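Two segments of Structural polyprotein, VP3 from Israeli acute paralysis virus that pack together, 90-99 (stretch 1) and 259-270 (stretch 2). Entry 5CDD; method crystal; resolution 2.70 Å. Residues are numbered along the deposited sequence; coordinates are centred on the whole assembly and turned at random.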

# COMPACT_ATOMS: atom_id res chain seq x y z
N VAL B 90 -56.50 36.43 4.11
CA VAL B 90 -55.19 36.70 4.71
C VAL B 90 -54.50 35.35 4.85
O VAL B 90 -54.98 34.46 5.55
N ILE B 91 -53.37 35.20 4.17
CA ILE B 91 -52.63 33.94 4.21
C ILE B 91 -51.23 34.06 4.80
O ILE B 91 -50.37 34.75 4.25
N PRO B 92 -50.99 33.38 5.93
CA PRO B 92 -49.66 33.43 6.55
C PRO B 92 -48.64 32.78 5.62
O PRO B 92 -48.76 31.60 5.29
N VAL B 93 -47.65 33.55 5.19
CA VAL B 93 -46.62 33.03 4.30
C VAL B 93 -45.63 32.19 5.10
O VAL B 93 -44.89 32.72 5.92
N GLY B 94 -45.62 30.89 4.86
CA GLY B 94 -44.71 30.01 5.57
C GLY B 94 -44.95 28.56 5.25
O GLY B 94 -46.06 28.18 4.87
N MET B 95 -43.92 27.73 5.40
CA MET B 95 -44.02 26.31 5.10
C MET B 95 -44.89 25.55 6.11
O MET B 95 -45.62 24.64 5.73
N PRO B 96 -44.80 25.90 7.41
CA PRO B 96 -45.60 25.21 8.43
C PRO B 96 -47.10 25.40 8.20
O PRO B 96 -47.51 26.28 7.45
N CYS B 97 -47.91 24.58 8.86
CA CYS B 97 -49.36 24.68 8.71
C CYS B 97 -49.90 25.78 9.62
O CYS B 97 -49.43 25.95 10.75
N TYR B 98 -50.89 26.53 9.14
CA TYR B 98 -51.47 27.62 9.91
C TYR B 98 -52.96 27.46 10.20
O TYR B 98 -53.50 28.13 11.08
N SER B 99 -53.62 26.58 9.46
CA SER B 99 -55.05 26.36 9.65
C SER B 99 -55.35 25.05 10.35
O SER B 99 -54.72 24.03 10.08
N VAL B 259 -59.71 29.82 -5.76
CA VAL B 259 -58.99 28.66 -5.26
C VAL B 259 -57.53 29.02 -5.01
O VAL B 259 -56.90 29.70 -5.83
N VAL B 260 -56.99 28.56 -3.88
CA VAL B 260 -55.61 28.85 -3.53
C VAL B 260 -54.80 27.57 -3.30
O VAL B 260 -55.13 26.77 -2.43
N TRP B 261 -53.75 27.40 -4.10
CA TRP B 261 -52.88 26.23 -3.98
C TRP B 261 -51.61 26.63 -3.25
O TRP B 261 -51.15 27.77 -3.37
N LYS B 262 -51.03 25.69 -2.51
CA LYS B 262 -49.81 25.97 -1.76
C LYS B 262 -48.75 24.87 -1.90
O LYS B 262 -49.07 23.68 -1.93
N TRP B 263 -47.49 25.29 -1.99
CA TRP B 263 -46.37 24.37 -2.10
C TRP B 263 -45.08 25.18 -1.92
O TRP B 263 -45.11 26.41 -1.94
N ALA B 264 -43.96 24.49 -1.72
CA ALA B 264 -42.69 25.18 -1.51
C ALA B 264 -41.58 24.77 -2.47
O ALA B 264 -41.62 23.71 -3.09
N GLU B 265 -40.58 25.64 -2.59
CA GLU B 265 -39.43 25.39 -3.46
C GLU B 265 -38.18 25.90 -2.76
O GLU B 265 -38.27 26.70 -1.83
N ASP B 266 -37.02 25.43 -3.20
CA ASP B 266 -35.75 25.82 -2.59
C ASP B 266 -35.86 25.55 -1.10
O ASP B 266 -35.49 26.38 -0.27
N VAL B 267 -36.37 24.37 -0.77
CA VAL B 267 -36.58 23.96 0.61
C VAL B 267 -35.33 23.42 1.29
O VAL B 267 -34.52 22.72 0.68
N VAL B 268 -35.19 23.76 2.57
CA VAL B 268 -34.10 23.29 3.39
C VAL B 268 -34.65 23.22 4.81
O VAL B 268 -35.33 24.14 5.26
N VAL B 269 -34.39 22.11 5.49
CA VAL B 269 -34.87 21.94 6.85
C VAL B 269 -33.69 21.75 7.80
O VAL B 269 -32.64 21.24 7.41
N VAL B 270 -33.88 22.16 9.05
CA VAL B 270 -32.83 22.04 10.05
C VAL B 270 -33.30 21.22 11.25
O VAL B 270 -34.44 21.38 11.70

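What does the strand at the start of stretch 1 offer to stretch 2? Ile91 points toward it, and its m, t rotamer carries Ile91 CD1 to within 3.8 Å of CG1 of Val260, which has chi1 t and also points toward stretch 1. The CA atoms of Ile91 and Val260 lie 9.7 Å apart, so the side chains alone bridge the gap.

How does Gly94 take part without a side chain? Its carbonyl accepts a hydrogen bond from Lys262, with Lys262 NZ 2.8 Å from Gly94 O. Lys262 points toward stretch 1 with all four chi angles t, and this extended chain brings its amine to the loop backbone.

Where does Met95 go? Its CA-to-CB bond runs sideways, but chi1 and chi2 are both t and the end comes nearer. Met95 SD lies 3.7 Å from Val267 CG1 and 4.2 Å from Ala264 CB, while Met95 CE lies 4.1 Å from Val269 CG1. Met95 thus touches residues before and after the corner at 266.

What else from stretch 1 lies near the lysine? The CA-to-CB bond of Pro96 points away, yet Pro96 O accepts a weak hydrogen bond from Lys262 NZ at 3.2 Å. Tyr98, with chi1 p, brings Tyr98 CE2 to 3.7 Å from Lys262 NZ, which approaches the ring obliquely.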

# COMPACT_ATOMS: atom_id res chain seq x y z
CB VAL B 90 -55.32 37.35 6.11
CG1 VAL B 90 -53.93 37.67 6.64
CG2 VAL B 90 -56.16 38.61 6.03
CB ILE B 91 -52.50 33.35 2.79
CG1 ILE B 91 -53.89 33.17 2.18
CG2 ILE B 91 -51.78 32.01 2.85
CD1 ILE B 91 -53.87 32.68 0.75
CB PRO B 92 -49.85 32.64 7.84
CG PRO B 92 -51.29 32.84 8.16
CD PRO B 92 -51.95 32.70 6.81
CB VAL B 93 -45.87 34.17 3.59
CG1 VAL B 93 -44.75 33.60 2.73
CG2 VAL B 93 -46.83 34.97 2.73
CB MET B 95 -42.62 25.69 5.02
CG MET B 95 -42.56 24.43 4.18
SD MET B 95 -40.86 23.97 3.75
CE MET B 95 -40.66 22.46 4.68
CB PRO B 96 -45.14 25.87 9.73
CG PRO B 96 -43.74 26.27 9.43
CD PRO B 96 -43.86 26.83 8.04
CB CYS B 97 -50.03 23.35 9.04
SG CYS B 97 -51.69 23.20 8.35
CB TYR B 98 -51.22 28.95 9.19
CG TYR B 98 -51.78 28.98 7.78
CD1 TYR B 98 -53.15 29.13 7.55
CD2 TYR B 98 -50.94 28.83 6.68
CE1 TYR B 98 -53.67 29.14 6.26
CE2 TYR B 98 -51.45 28.84 5.38
CZ TYR B 98 -52.82 28.99 5.18
OH TYR B 98 -53.32 28.99 3.91
CB SER B 99 -55.77 26.40 8.30
OG SER B 99 -55.31 25.37 7.45
CB VAL B 259 -59.06 27.49 -6.27
CG1 VAL B 259 -58.39 26.26 -5.69
CG2 VAL B 259 -60.50 27.20 -6.62
CB VAL B 260 -55.52 29.71 -2.25
CG1 VAL B 260 -54.07 30.03 -1.94
CG2 VAL B 260 -56.33 30.98 -2.43
CB TRP B 261 -52.53 25.67 -5.36
CG TRP B 261 -53.70 25.16 -6.13
CD1 TRP B 261 -54.69 25.89 -6.72
CD2 TRP B 261 -54.00 23.78 -6.42
NE1 TRP B 261 -55.59 25.06 -7.35
CE2 TRP B 261 -55.19 23.77 -7.18
CE3 TRP B 261 -53.38 22.57 -6.10
CZ2 TRP B 261 -55.78 22.58 -7.63
CZ3 TRP B 261 -53.96 21.38 -6.55
CH2 TRP B 261 -55.15 21.40 -7.30
CB LYS B 262 -50.14 26.16 -0.28
CG LYS B 262 -48.93 26.37 0.62
CD LYS B 262 -49.33 26.48 2.08
CE LYS B 262 -48.11 26.68 2.97
NZ LYS B 262 -48.47 26.86 4.40
CB TRP B 263 -46.39 23.63 -3.45
CG TRP B 263 -45.93 24.43 -4.63
CD1 TRP B 263 -44.65 24.56 -5.09
CD2 TRP B 263 -46.75 25.20 -5.52
NE1 TRP B 263 -44.62 25.37 -6.20
CE2 TRP B 263 -45.90 25.78 -6.49
CE3 TRP B 263 -48.12 25.47 -5.59
CZ2 TRP B 263 -46.37 26.60 -7.51
CZ3 TRP B 263 -48.60 26.29 -6.61
CH2 TRP B 263 -47.72 26.84 -7.56
CB ALA B 264 -42.22 24.96 -0.07
CB GLU B 265 -39.61 26.12 -4.79
CG GLU B 265 -40.97 25.92 -5.43
CD GLU B 265 -41.05 26.48 -6.83
OE1 GLU B 265 -40.48 27.55 -7.08
OE2 GLU B 265 -41.71 25.84 -7.69
CB ASP B 266 -35.48 27.31 -2.84
CG ASP B 266 -35.48 27.66 -4.32
OD1 ASP B 266 -34.76 26.99 -5.09
OD2 ASP B 266 -36.21 28.60 -4.71
CB VAL B 267 -37.68 22.88 0.70
CG1 VAL B 267 -37.89 22.47 2.15
CG2 VAL B 267 -38.97 23.40 0.10
CB VAL B 268 -32.88 24.25 3.36
CG1 VAL B 268 -32.42 24.44 1.94
CG2 VAL B 268 -33.24 25.58 3.96
CB VAL B 269 -35.81 20.73 6.96
CG1 VAL B 269 -37.07 21.00 6.16
CG2 VAL B 269 -35.12 19.48 6.47
CB VAL B 270 -32.37 23.43 10.53
CG1 VAL B 270 -31.22 23.29 11.52
CG2 VAL B 270 -31.95 24.26 9.34